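Local coordinates for protein FkbI (Streptomyces hygroscopicus, PDB 1R2J) that binds FAD and probably works as an acyl-ACP dehydrogenase in making the methoxymalonyl extender unit of the polyketide FK520, at residues 86-91 / 215-220; 156-159 / 163-166; 238-243 / 313-318; 265-270 / 318-323. All blocks are in the same frame, centred on the assembly; numbering follows the deposited sequence.

Contact 1. Residues 86-91 / 215-220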
ATOM      1  N   GLN A  86     -13.814   8.248   4.449  1.00 36.28           N
ATOM      2  CA  GLN A  86     -14.181   8.780   5.743  1.00 37.77           C
ATOM      3  C   GLN A  86     -13.543  10.148   6.004  1.00 37.99           C
ATOM      4  O   GLN A  86     -13.866  10.815   6.986  1.00 37.72           O
ATOM      5  CB  GLN A  86     -13.825   7.761   6.828  1.00 39.87           C
ATOM      6  CG  GLN A  86     -12.486   7.942   7.477  1.00 40.84           C
ATOM      7  CD  GLN A  86     -12.581   8.839   8.677  1.00 43.52           C
ATOM      8  OE1 GLN A  86     -13.452   8.660   9.527  1.00 45.78           O
ATOM      9  NE2 GLN A  86     -11.689   9.819   8.758  1.00 45.59           N
ATOM     10  N   ARG A  87     -12.656  10.577   5.112  1.00 37.77           N
ATOM     11  CA  ARG A  87     -12.006  11.877   5.252  1.00 38.75           C
ATOM     12  C   ARG A  87     -12.688  12.913   4.352  1.00 38.82           C
ATOM     13  O   ARG A  87     -12.681  14.108   4.649  1.00 38.36           O
ATOM     14  CB  ARG A  87     -10.521  11.780   4.883  1.00 39.96           C
ATOM     15  CG  ARG A  87      -9.731  13.072   5.103  1.00 42.85           C
ATOM     16  CD  ARG A  87      -9.681  13.456   6.581  1.00 44.89           C
ATOM     17  NE  ARG A  87      -9.120  14.789   6.807  1.00 47.20           N
ATOM     18  CZ  ARG A  87      -9.012  15.364   8.006  1.00 49.14           C
ATOM     19  NH1 ARG A  87      -9.424  14.723   9.094  1.00 48.85           N
ATOM     20  NH2 ARG A  87      -8.501  16.584   8.122  1.00 49.54           N
ATOM     21  N   LEU A  88     -13.282  12.438   3.258  1.00 38.60           N
ATOM     22  CA  LEU A  88     -13.957  13.300   2.289  1.00 39.24           C
ATOM     23  C   LEU A  88     -15.479  13.109   2.256  1.00 40.34           C
ATOM     24  O   LEU A  88     -16.234  14.082   2.220  1.00 42.64           O
ATOM     25  CB  LEU A  88     -13.391  13.040   0.887  1.00 37.46           C
ATOM     26  CG  LEU A  88     -11.873  13.127   0.700  1.00 36.21           C
ATOM     27  CD1 LEU A  88     -11.513  12.751  -0.731  1.00 36.53           C
ATOM     28  CD2 LEU A  88     -11.387  14.525   1.025  1.00 34.46           C
ATOM     29  N   GLY A  89     -15.926  11.856   2.263  1.00 40.00           N
ATOM     30  CA  GLY A  89     -17.351  11.576   2.219  1.00 40.12           C
ATOM     31  C   GLY A  89     -18.151  12.196   3.353  1.00 39.51           C
ATOM     32  O   GLY A  89     -17.584  12.645   4.351  1.00 38.57           O
ATOM     33  N   ASP A  90     -19.471  12.229   3.199  1.00 39.01           N
ATOM     34  CA  ASP A  90     -20.334  12.788   4.233  1.00 40.25           C
ATOM     35  C   ASP A  90     -20.817  11.681   5.168  1.00 40.16           C
ATOM     36  O   ASP A  90     -20.251  10.587   5.195  1.00 39.04           O
ATOM     37  CB  ASP A  90     -21.539  13.516   3.614  1.00 40.94           C
ATOM     38  CG  ASP A  90     -22.347  12.632   2.679  1.00 42.67           C
ATOM     39  OD1 ASP A  90     -22.647  11.482   3.054  1.00 45.42           O
ATOM     40  OD2 ASP A  90     -22.697  13.088   1.569  1.00 43.99           O
ATOM     41  N   ALA A  91     -21.865  11.973   5.931  1.00 39.65           N
ATOM     42  CA  ALA A  91     -22.423  11.015   6.875  1.00 39.65           C
ATOM     43  C   ALA A  91     -23.014   9.797   6.170  1.00 39.57           C
ATOM     44  O   ALA A  91     -22.751   8.661   6.559  1.00 38.46           O
ATOM     45  CB  ALA A  91     -23.491  11.693   7.731  1.00 40.78           C
ATOM     46  N   PRO A 215      -4.529  19.115  -5.149  1.00 51.76           N
ATOM     47  CA  PRO A 215      -3.802  18.675  -3.954  1.00 52.68           C
ATOM     48  C   PRO A 215      -4.816  18.651  -2.812  1.00 53.39           C
ATOM     49  O   PRO A 215      -6.014  18.759  -3.064  1.00 55.31           O
ATOM     50  CB  PRO A 215      -2.732  19.753  -3.784  1.00 52.62           C
ATOM     51  CG  PRO A 215      -3.394  20.974  -4.337  1.00 53.01           C
ATOM     52  CD  PRO A 215      -4.046  20.436  -5.593  1.00 52.57           C
ATOM     53  N   MET A 216      -4.364  18.537  -1.569  1.00 53.91           N
ATOM     54  CA  MET A 216      -5.298  18.468  -0.442  1.00 53.20           C
ATOM     55  C   MET A 216      -5.946  17.100  -0.605  1.00 51.89           C
ATOM     56  O   MET A 216      -5.715  16.199   0.200  1.00 52.16           O
ATOM     57  CB  MET A 216      -6.350  19.578  -0.527  1.00 54.34           C
ATOM     58  CG  MET A 216      -5.765  20.985  -0.595  1.00 56.11           C
ATOM     59  SD  MET A 216      -4.570  21.344   0.724  1.00 58.93           S
ATOM     60  CE  MET A 216      -3.015  21.106  -0.138  1.00 56.56           C
ATOM     61  N   LEU A 217      -6.766  16.953  -1.644  1.00 50.37           N
ATOM     62  CA  LEU A 217      -7.364  15.661  -1.951  1.00 49.39           C
ATOM     63  C   LEU A 217      -6.102  14.962  -2.462  1.00 49.26           C
ATOM     64  O   LEU A 217      -5.136  15.636  -2.817  1.00 51.09           O
ATOM     65  CB  LEU A 217      -8.389  15.781  -3.083  1.00 48.25           C
ATOM     66  CG  LEU A 217      -9.558  16.763  -2.955  1.00 48.54           C
ATOM     67  CD1 LEU A 217     -10.288  16.830  -4.280  1.00 48.29           C
ATOM     68  CD2 LEU A 217     -10.504  16.329  -1.849  1.00 47.64           C
ATOM     69  N   VAL A 218      -6.091  13.638  -2.517  1.00 48.50           N
ATOM     70  CA  VAL A 218      -4.890  12.925  -2.955  1.00 47.47           C
ATOM     71  C   VAL A 218      -3.889  13.022  -1.807  1.00 45.45           C
ATOM     72  O   VAL A 218      -3.401  12.008  -1.320  1.00 44.54           O
ATOM     73  CB  VAL A 218      -4.228  13.559  -4.212  1.00 48.75           C
ATOM     74  CG1 VAL A 218      -3.022  12.729  -4.628  1.00 49.74           C
ATOM     75  CG2 VAL A 218      -5.225  13.652  -5.355  1.00 49.66           C
ATOM     76  N   ALA A 219      -3.587  14.249  -1.387  1.00 43.48           N
ATOM     77  CA  ALA A 219      -2.663  14.471  -0.278  1.00 43.03           C
ATOM     78  C   ALA A 219      -3.298  13.860   0.961  1.00 43.01           C
ATOM     79  O   ALA A 219      -2.614  13.331   1.836  1.00 42.54           O
ATOM     80  CB  ALA A 219      -2.435  15.953  -0.070  1.00 43.58           C
ATOM     81  N   ALA A 220      -4.622  13.937   1.019  1.00 42.15           N
ATOM     82  CA  ALA A 220      -5.368  13.380   2.133  1.00 41.74           C
ATOM     83  C   ALA A 220      -5.333  11.862   2.040  1.00 40.89           C
ATOM     84  O   ALA A 220      -5.167  11.174   3.044  1.00 41.28           O
ATOM     85  CB  ALA A 220      -6.805  13.869   2.096  1.00 42.36           C
TER
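Leu88 and Leu217 meet through their branched ends: CD2 of Leu88 lies 3.5 Å from CD2 of Leu217. The two side chains cross at a slant, and one methyl of Leu217 meets both branches of its partner, Leu88 CD1 also lying 3.9 Å from Leu217 CD2. Leu88 sets out directly at the other segment. Leu217 starts off to one side and closes in only at its far end, CG lying beside the backbone N and anti to the carbonyl carbon (chi1 -56°). A looser second touch joins Arg87 CG to Ala220 CB at 4.3 Å. Here the aliphatic part of the arginine does the packing, while its guanidinium carbon CZ runs on to 6.5 Å from Ala220 CB. No hydrogen bond links the segments, and the contact is apolar throughout. It joins the C-terminal end of helix 69-88, in the N-terminal domain, to the lead-in of helix 219-248, in the C-terminal domain. Trp83, one turn back on helix 69-88, donates NE1 to Ala220 O and adds a polar tie between the same helices. Leu217 also packs on Phe155 of strand 151-156, and Leu88 on Leu207 of a loop.

Contact 2. Residues 156-159 / 163-166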
ATOM      1  N   GLY A 156     -10.087  12.704 -10.091  1.00 28.74           N
ATOM      2  CA  GLY A 156     -10.196  13.382 -11.370  1.00 30.90           C
ATOM      3  C   GLY A 156     -10.458  14.870 -11.231  1.00 32.43           C
ATOM      4  O   GLY A 156     -10.528  15.390 -10.114  1.00 31.78           O
ATOM      5  N   LEU A 157     -10.600  15.558 -12.363  1.00 34.25           N
ATOM      6  CA  LEU A 157     -10.858  16.992 -12.359  1.00 37.80           C
ATOM      7  C   LEU A 157     -12.320  17.266 -12.676  1.00 41.14           C
ATOM      8  O   LEU A 157     -12.884  16.699 -13.613  1.00 41.35           O
ATOM      9  CB  LEU A 157      -9.980  17.702 -13.388  1.00 37.81           C
ATOM     10  CG  LEU A 157      -8.471  17.454 -13.327  1.00 37.91           C
ATOM     11  CD1 LEU A 157      -7.783  18.216 -14.455  1.00 38.17           C
ATOM     12  CD2 LEU A 157      -7.931  17.893 -11.982  1.00 36.71           C
ATOM     13  N   GLN A 158     -12.933  18.141 -11.891  1.00 44.99           N
ATOM     14  CA  GLN A 158     -14.329  18.472 -12.108  1.00 48.99           C
ATOM     15  C   GLN A 158     -14.401  19.377 -13.339  1.00 52.14           C
ATOM     16  O   GLN A 158     -14.083  18.942 -14.447  1.00 53.77           O
ATOM     17  CB  GLN A 158     -14.890  19.168 -10.868  1.00 47.92           C
ATOM     18  CG  GLN A 158     -16.367  18.915 -10.630  1.00 47.88           C
ATOM     19  CD  GLN A 158     -16.692  18.799  -9.157  1.00 47.04           C
ATOM     20  OE1 GLN A 158     -16.081  19.467  -8.321  1.00 46.75           O
ATOM     21  NE2 GLN A 158     -17.665  17.958  -8.831  1.00 46.84           N
ATOM     22  N   GLU A 159     -14.802  20.630 -13.150  1.00 55.02           N
ATOM     23  CA  GLU A 159     -14.910  21.583 -14.257  1.00 57.44           C
ATOM     24  C   GLU A 159     -14.592  22.991 -13.768  1.00 58.33           C
ATOM     25  O   GLU A 159     -13.825  23.726 -14.400  1.00 58.06           O
ATOM     26  CB  GLU A 159     -16.319  21.532 -14.850  1.00 58.56           C
ATOM     27  CG  GLU A 159     -16.585  22.581 -15.922  1.00 61.10           C
ATOM     28  CD  GLU A 159     -15.944  22.259 -17.262  1.00 62.94           C
ATOM     29  OE1 GLU A 159     -14.697  22.210 -17.350  1.00 64.68           O
ATOM     30  OE2 GLU A 159     -16.702  22.061 -18.234  1.00 63.58           O
ATOM     31  N   GLY A 163     -10.782  18.852  -9.374  1.00 51.95           N
ATOM     32  CA  GLY A 163     -10.493  17.890  -8.325  1.00 48.25           C
ATOM     33  C   GLY A 163     -11.719  17.318  -7.642  1.00 45.52           C
ATOM     34  O   GLY A 163     -12.428  18.014  -6.921  1.00 45.44           O
ATOM     35  N   ALA A 164     -11.965  16.034  -7.872  1.00 42.99           N
ATOM     36  CA  ALA A 164     -13.104  15.347  -7.282  1.00 41.69           C
ATOM     37  C   ALA A 164     -12.761  13.867  -7.155  1.00 40.89           C
ATOM     38  O   ALA A 164     -11.861  13.370  -7.830  1.00 40.77           O
ATOM     39  CB  ALA A 164     -14.342  15.520  -8.158  1.00 41.49           C
ATOM     40  N   VAL A 165     -13.471  13.166  -6.276  1.00 40.24           N
ATOM     41  CA  VAL A 165     -13.236  11.742  -6.066  1.00 39.67           C
ATOM     42  C   VAL A 165     -14.553  10.988  -6.197  1.00 38.78           C
ATOM     43  O   VAL A 165     -15.532  11.333  -5.537  1.00 38.69           O
ATOM     44  CB  VAL A 165     -12.645  11.480  -4.669  1.00 39.72           C
ATOM     45  CG1 VAL A 165     -12.226  10.028  -4.551  1.00 39.34           C
ATOM     46  CG2 VAL A 165     -11.463  12.406  -4.423  1.00 39.87           C
ATOM     47  N   VAL A 166     -14.570   9.960  -7.041  1.00 37.95           N
ATOM     48  CA  VAL A 166     -15.780   9.172  -7.269  1.00 37.04           C
ATOM     49  C   VAL A 166     -15.606   7.676  -7.014  1.00 35.77           C
ATOM     50  O   VAL A 166     -14.635   7.065  -7.467  1.00 34.80           O
ATOM     51  CB  VAL A 166     -16.292   9.351  -8.721  1.00 37.36           C
ATOM     52  CG1 VAL A 166     -17.675   8.718  -8.880  1.00 36.58           C
ATOM     53  CG2 VAL A 166     -16.341  10.822  -9.070  1.00 38.98           C
TER
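Gly156 and Ala164 bond to each other twice, as an antiparallel hydrogen-bonded pair. Gly156 N donates to Ala164 O at 3.0 Å, with an N-H...O angle of 140°. In return Ala164 N reaches Gly156 O at 2.7 Å, a short bond whose donor stands 29° off the carbonyl plane. Gly156 O takes a second, softer contact from Gly163, whose CA approaches to 3.1 Å in a CA-H...O arrangement, so a buried acceptor is met by both N-H and C-H. Beyond this pair the ladder stops: Gln158 N and Gly163 N stand 3.4 Å apart, but both are donors and cannot bond. Leu157 instead turns its backbone to Thr125 and Val127, next to and within strand 126-130. Further along the other segment, Val165 N is met by Ser210 OG, and the backbone of Val166 pairs with Val154, continuing the pairing of strands 151-156 and 164-169. At the positive phi of Gly163 a CB would jam against the carbonyl O of the preceding residue, which alone demands a glycine. The side chain of Gln158 reaches Ala164, CD to CB 4.2 Å. The chemistry is thus mostly main-chain: two bonds and a C-H contact fasten the last hydrogen-bonded pair of a middle-domain beta-hairpin, and just past it the chain takes partners elsewhere.

Contact 3. Residues 238-243 / 313-318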
ATOM      1  N   ARG A 238      11.684  -7.102   8.601  1.00 16.24           N
ATOM      2  CA  ARG A 238      11.535  -8.200   9.566  1.00 18.16           C
ATOM      3  C   ARG A 238      11.813  -9.532   8.877  1.00 16.53           C
ATOM      4  O   ARG A 238      12.560 -10.367   9.392  1.00 17.54           O
ATOM      5  CB  ARG A 238      10.114  -8.259  10.148  1.00 20.02           C
ATOM      6  CG  ARG A 238       9.773  -7.218  11.205  1.00 21.68           C
ATOM      7  CD  ARG A 238       8.367  -7.471  11.773  1.00 21.63           C
ATOM      8  NE  ARG A 238       7.950  -6.432  12.718  1.00 22.67           N
ATOM      9  CZ  ARG A 238       6.753  -6.375  13.297  1.00 24.72           C
ATOM     10  NH1 ARG A 238       5.832  -7.301  13.036  1.00 25.36           N
ATOM     11  NH2 ARG A 238       6.473  -5.388  14.138  1.00 24.42           N
ATOM     12  N   ALA A 239      11.199  -9.737   7.716  1.00 17.26           N
ATOM     13  CA  ALA A 239      11.390 -10.987   6.977  1.00 17.63           C
ATOM     14  C   ALA A 239      12.843 -11.173   6.553  1.00 16.45           C
ATOM     15  O   ALA A 239      13.386 -12.284   6.619  1.00 16.31           O
ATOM     16  CB  ALA A 239      10.486 -11.022   5.750  1.00 17.34           C
ATOM     17  N   CYS A 240      13.474 -10.087   6.115  1.00 15.78           N
ATOM     18  CA  CYS A 240      14.865 -10.160   5.683  1.00 15.47           C
ATOM     19  C   CYS A 240      15.805 -10.418   6.857  1.00 17.06           C
ATOM     20  O   CYS A 240      16.718 -11.237   6.752  1.00 17.37           O
ATOM     21  CB  CYS A 240      15.276  -8.875   4.964  1.00 16.64           C
ATOM     22  SG  CYS A 240      14.463  -8.679   3.365  1.00 20.54           S
ATOM     23  N   ARG A 241      15.577  -9.731   7.971  1.00 14.95           N
ATOM     24  CA  ARG A 241      16.425  -9.922   9.145  1.00 15.84           C
ATOM     25  C   ARG A 241      16.294 -11.349   9.684  1.00 16.52           C
ATOM     26  O   ARG A 241      17.297 -12.000   9.988  1.00 15.91           O
ATOM     27  CB  ARG A 241      16.063  -8.912  10.243  1.00 14.56           C
ATOM     28  CG  ARG A 241      16.954  -8.988  11.495  1.00 17.41           C
ATOM     29  CD  ARG A 241      16.325  -9.833  12.600  1.00 16.49           C
ATOM     30  NE  ARG A 241      15.084  -9.223  13.068  1.00 18.09           N
ATOM     31  CZ  ARG A 241      14.272  -9.750  13.981  1.00 20.68           C
ATOM     32  NH1 ARG A 241      14.558 -10.918  14.547  1.00 17.41           N
ATOM     33  NH2 ARG A 241      13.167  -9.100  14.327  1.00 19.36           N
ATOM     34  N   THR A 242      15.065 -11.847   9.774  1.00 16.24           N
ATOM     35  CA  THR A 242      14.849 -13.194  10.295  1.00 18.29           C
ATOM     36  C   THR A 242      15.382 -14.293   9.381  1.00 17.33           C
ATOM     37  O   THR A 242      15.871 -15.312   9.858  1.00 17.14           O
ATOM     38  CB  THR A 242      13.361 -13.452  10.591  1.00 19.79           C
ATOM     39  OG1 THR A 242      12.591 -13.242   9.403  1.00 25.38           O
ATOM     40  CG2 THR A 242      12.873 -12.511  11.681  1.00 21.71           C
ATOM     41  N   ALA A 243      15.290 -14.092   8.070  1.00 17.13           N
ATOM     42  CA  ALA A 243      15.785 -15.083   7.119  1.00 17.61           C
ATOM     43  C   ALA A 243      17.319 -15.088   7.123  1.00 17.58           C
ATOM     44  O   ALA A 243      17.937 -16.147   7.060  1.00 18.12           O
ATOM     45  CB  ALA A 243      15.265 -14.776   5.706  1.00 17.63           C
ATOM     46  N   ALA A 313      17.627  -1.534   0.860  1.00 17.19           N
ATOM     47  CA  ALA A 313      19.018  -1.832   1.185  1.00 17.74           C
ATOM     48  C   ALA A 313      19.074  -3.135   1.986  1.00 17.46           C
ATOM     49  O   ALA A 313      19.934  -3.986   1.756  1.00 17.10           O
ATOM     50  CB  ALA A 313      19.627  -0.689   1.987  1.00 15.99           C
ATOM     51  N   GLY A 314      18.147  -3.283   2.929  1.00 17.12           N
ATOM     52  CA  GLY A 314      18.108  -4.493   3.738  1.00 17.24           C
ATOM     53  C   GLY A 314      17.890  -5.747   2.907  1.00 17.39           C
ATOM     54  O   GLY A 314      18.513  -6.781   3.145  1.00 17.86           O
ATOM     55  N   ALA A 315      17.004  -5.661   1.923  1.00 16.90           N
ATOM     56  CA  ALA A 315      16.712  -6.809   1.077  1.00 15.97           C
ATOM     57  C   ALA A 315      17.954  -7.231   0.294  1.00 16.34           C
ATOM     58  O   ALA A 315      18.219  -8.421   0.161  1.00 15.93           O
ATOM     59  CB  ALA A 315      15.550  -6.487   0.125  1.00 16.73           C
ATOM     60  N   ALA A 316      18.720  -6.261  -0.211  1.00 15.38           N
ATOM     61  CA  ALA A 316      19.933  -6.582  -0.962  1.00 15.67           C
ATOM     62  C   ALA A 316      20.958  -7.252  -0.048  1.00 16.37           C
ATOM     63  O   ALA A 316      21.656  -8.181  -0.456  1.00 15.70           O
ATOM     64  CB  ALA A 316      20.527  -5.315  -1.589  1.00 15.97           C
ATOM     65  N   THR A 317      21.031  -6.780   1.193  1.00 17.45           N
ATOM     66  CA  THR A 317      21.957  -7.318   2.189  1.00 17.30           C
ATOM     67  C   THR A 317      21.583  -8.753   2.565  1.00 18.20           C
ATOM     68  O   THR A 317      22.451  -9.626   2.670  1.00 18.10           O
ATOM     69  CB  THR A 317      21.952  -6.434   3.446  1.00 18.53           C
ATOM     70  OG1 THR A 317      22.433  -5.130   3.092  1.00 16.81           O
ATOM     71  CG2 THR A 317      22.834  -7.025   4.544  1.00 18.35           C
ATOM     72  N   ALA A 318      20.286  -8.995   2.752  1.00 16.71           N
ATOM     73  CA  ALA A 318      19.804 -10.325   3.108  1.00 15.70           C
ATOM     74  C   ALA A 318      20.060 -11.290   1.950  1.00 16.28           C
ATOM     75  O   ALA A 318      20.435 -12.444   2.161  1.00 16.55           O
ATOM     76  CB  ALA A 318      18.302 -10.282   3.438  1.00 14.18           C
TER
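Gly314 O accepts the backbone N of Ala318 at 2.9 Å, and CB of Cys240 rests 4.3 Å from the same Gly314 O. This helical bond links two of the three small residues that receive Cys240, the side chain at the centre of the contact. Its SG, placed beside the backbone N and anti to the carbonyl carbon (chi1 -69°), leans over Ala315, touching the backbone at 3.7 Å from Ala315 CA and the methyl at 4.1 Å from Ala315 CB. Its CB instead packs on the methyl of Ala318, with 3.7 Å between Cys240 CB and Ala318 CB; the same alanine methyl lies 3.8 Å from Cys240 O. No hydrogen bond crosses the interface, and all four touching residues are buried. The short helix axes approach to 9.1 Å and run 22° from parallel. The pair belongs to the helical C-terminal domain, away from the FAD site. Helix 332-345 packs on it too, Ala336 touching Cys240 and Val333 touching Ala243. Helix 262-287 contacts both partners, through a salt bridge from Glu275 to Arg241 of helix 219-248 and through His267 and Leu271, which pack on Thr317 of helix 297-322.

Contact 4. Residues 265-270 / 318-323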
ATOM      1  N   ALA A 265      28.467 -10.992  10.271  1.00 17.31           N
ATOM      2  CA  ALA A 265      27.922 -10.418  11.495  1.00 16.52           C
ATOM      3  C   ALA A 265      27.548  -8.969  11.183  1.00 17.21           C
ATOM      4  O   ALA A 265      26.489  -8.484  11.589  1.00 18.92           O
ATOM      5  CB  ALA A 265      28.966 -10.461  12.610  1.00 14.01           C
ATOM      6  N   GLY A 266      28.431  -8.290  10.453  1.00 16.82           N
ATOM      7  CA  GLY A 266      28.199  -6.902  10.083  1.00 17.34           C
ATOM      8  C   GLY A 266      26.913  -6.713   9.301  1.00 16.83           C
ATOM      9  O   GLY A 266      26.182  -5.744   9.523  1.00 16.75           O
ATOM     10  N   HIS A 267      26.638  -7.633   8.378  1.00 17.14           N
ATOM     11  CA  HIS A 267      25.413  -7.563   7.589  1.00 17.30           C
ATOM     12  C   HIS A 267      24.207  -7.773   8.491  1.00 17.10           C
ATOM     13  O   HIS A 267      23.175  -7.131   8.323  1.00 18.56           O
ATOM     14  CB  HIS A 267      25.406  -8.630   6.493  1.00 16.17           C
ATOM     15  CG  HIS A 267      26.359  -8.350   5.375  1.00 16.98           C
ATOM     16  ND1 HIS A 267      26.507  -7.097   4.824  1.00 15.82           N
ATOM     17  CD2 HIS A 267      27.186  -9.167   4.680  1.00 16.14           C
ATOM     18  CE1 HIS A 267      27.385  -7.152   3.838  1.00 14.94           C
ATOM     19  NE2 HIS A 267      27.812  -8.397   3.730  1.00 16.03           N
ATOM     20  N   ILE A 268      24.339  -8.684   9.449  1.00 18.08           N
ATOM     21  CA  ILE A 268      23.245  -8.967  10.370  1.00 16.29           C
ATOM     22  C   ILE A 268      22.962  -7.734  11.222  1.00 15.94           C
ATOM     23  O   ILE A 268      21.806  -7.384  11.470  1.00 15.57           O
ATOM     24  CB  ILE A 268      23.588 -10.168  11.264  1.00 18.77           C
ATOM     25  CG1 ILE A 268      23.746 -11.417  10.390  1.00 19.39           C
ATOM     26  CG2 ILE A 268      22.483 -10.395  12.285  1.00 15.55           C
ATOM     27  CD1 ILE A 268      24.584 -12.504  11.022  1.00 24.72           C
ATOM     28  N   ALA A 269      24.025  -7.064  11.646  1.00 16.18           N
ATOM     29  CA  ALA A 269      23.898  -5.859  12.455  1.00 16.54           C
ATOM     30  C   ALA A 269      23.206  -4.753  11.648  1.00 17.33           C
ATOM     31  O   ALA A 269      22.359  -4.020  12.172  1.00 16.01           O
ATOM     32  CB  ALA A 269      25.277  -5.390  12.912  1.00 16.43           C
ATOM     33  N   ASP A 270      23.572  -4.631  10.376  1.00 15.58           N
ATOM     34  CA  ASP A 270      22.972  -3.602   9.536  1.00 16.12           C
ATOM     35  C   ASP A 270      21.503  -3.919   9.269  1.00 14.87           C
ATOM     36  O   ASP A 270      20.676  -3.014   9.181  1.00 14.63           O
ATOM     37  CB  ASP A 270      23.753  -3.454   8.223  1.00 16.05           C
ATOM     38  CG  ASP A 270      25.199  -3.014   8.452  1.00 17.86           C
ATOM     39  OD1 ASP A 270      25.472  -2.351   9.471  1.00 18.49           O
ATOM     40  OD2 ASP A 270      26.066  -3.318   7.614  1.00 18.65           O
ATOM     41  N   ALA A 318      20.286  -8.995   2.752  1.00 16.71           N
ATOM     42  CA  ALA A 318      19.804 -10.325   3.108  1.00 15.70           C
ATOM     43  C   ALA A 318      20.060 -11.290   1.950  1.00 16.28           C
ATOM     44  O   ALA A 318      20.435 -12.444   2.161  1.00 16.55           O
ATOM     45  CB  ALA A 318      18.302 -10.282   3.438  1.00 14.18           C
ATOM     46  N   ALA A 319      19.847 -10.821   0.725  1.00 15.76           N
ATOM     47  CA  ALA A 319      20.078 -11.669  -0.435  1.00 18.50           C
ATOM     48  C   ALA A 319      21.546 -12.071  -0.473  1.00 16.99           C
ATOM     49  O   ALA A 319      21.875 -13.196  -0.839  1.00 19.03           O
ATOM     50  CB  ALA A 319      19.697 -10.936  -1.719  1.00 18.88           C
ATOM     51  N   GLN A 320      22.423 -11.148  -0.095  1.00 16.81           N
ATOM     52  CA  GLN A 320      23.859 -11.417  -0.088  1.00 16.05           C
ATOM     53  C   GLN A 320      24.180 -12.524   0.918  1.00 17.49           C
ATOM     54  O   GLN A 320      24.929 -13.451   0.620  1.00 18.37           O
ATOM     55  CB  GLN A 320      24.628 -10.149   0.279  1.00 18.28           C
ATOM     56  CG  GLN A 320      26.142 -10.299   0.214  1.00 18.36           C
ATOM     57  CD  GLN A 320      26.639 -10.376  -1.209  1.00 19.17           C
ATOM     58  OE1 GLN A 320      27.761 -10.822  -1.472  1.00 19.87           O
ATOM     59  NE2 GLN A 320      25.807  -9.931  -2.143  1.00 15.67           N
ATOM     60  N   VAL A 321      23.608 -12.412   2.112  1.00 15.97           N
ATOM     61  CA  VAL A 321      23.814 -13.389   3.177  1.00 15.64           C
ATOM     62  C   VAL A 321      23.358 -14.785   2.762  1.00 16.88           C
ATOM     63  O   VAL A 321      24.113 -15.759   2.874  1.00 14.59           O
ATOM     64  CB  VAL A 321      23.059 -12.954   4.458  1.00 16.04           C
ATOM     65  CG1 VAL A 321      23.165 -14.037   5.537  1.00 16.45           C
ATOM     66  CG2 VAL A 321      23.650 -11.634   4.978  1.00 13.82           C
ATOM     67  N   LEU A 322      22.126 -14.885   2.273  1.00 16.92           N
ATOM     68  CA  LEU A 322      21.607 -16.176   1.844  1.00 19.35           C
ATOM     69  C   LEU A 322      22.335 -16.738   0.639  1.00 20.14           C
ATOM     70  O   LEU A 322      22.376 -17.947   0.448  1.00 22.09           O
ATOM     71  CB  LEU A 322      20.112 -16.084   1.543  1.00 21.59           C
ATOM     72  CG  LEU A 322      19.292 -16.351   2.802  1.00 23.56           C
ATOM     73  CD1 LEU A 322      19.278 -15.109   3.685  1.00 20.06           C
ATOM     74  CD2 LEU A 322      17.892 -16.750   2.412  1.00 27.13           C
ATOM     75  N   ALA A 323      22.908 -15.857  -0.173  1.00 18.40           N
ATOM     76  CA  ALA A 323      23.635 -16.272  -1.358  1.00 17.70           C
ATOM     77  C   ALA A 323      22.821 -17.218  -2.251  1.00 18.74           C
ATOM     78  O   ALA A 323      21.646 -16.974  -2.523  1.00 17.33           O
ATOM     79  CB  ALA A 323      24.970 -16.931  -0.950  1.00 17.00           C
TER
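His267 and Val321 make the closest touch, an apolar one: CB of His267 lies 3.8 Å from CG2 of Val321. Both side chains set out toward the opposite helix. In Val321 the first torsion (chi1 175°) places CG1 anti to the backbone N and CG2 anti to the carbonyl carbon. It is CG2 that faces the histidine, while CG1 stands 5.9 Å from His267 CB. The imidazole has the same methyl close by, reached obliquely rather than squarely.

The second kind of contact sets a ring nitrogen against a hydrocarbon chain. NE2 of His267 comes to 4.3 Å from CG of Gln320, again at a slant to the ring. CG of Gln320 leaves anti to the backbone N (chi1 -176°) and the chain then bends at chi2 (72°); the stem, not the amide, makes the nearest approach. The join is loose, and no hydrogen bond spans the segments.

Hydrogen bonding stays within each helix. Asp270 N bonds Gly266 O at 3.0 Å, and Ala323 N bonds Ala319 O at 2.9 Å at the end of helix 297-322, where Ala323 turns to positive phi.

Among its neighbours in the C-terminal helical domain, the contact joins helix 262-287 near its start to helix 297-322 toward its C-terminal end. Helix 219-248 lies against both, with Val245 and Ala248 touching Ile268 and Ala244 touching Val321. Helix 332-345 packs on the same helix 297-322, placing Val333 against Ala319 and Leu322.

The contacts form two clusters on opposite sides of the chain's centre. Contacts 1 and 2 have centres 12 Å apart and touch, Leu217 CD1 lying 3.6 Å from Gly163 O; contact 2 is nested in the loop that contact 1 closes. Together they bring all three acyl-CoA dehydrogenase domains to one place, and both close before contacts 3 and 4 open. Contacts 3 and 4, with centres 7 Å apart, share Ala318 and helix 297-322, with segments alternating along the chain inside the C-terminal domain. Helix 219-248 spans the gap: its start serves contact 1, and a later part serves contact 3, about 36 Å away between centres. One helix thus connects the domain junction to the helical bundle.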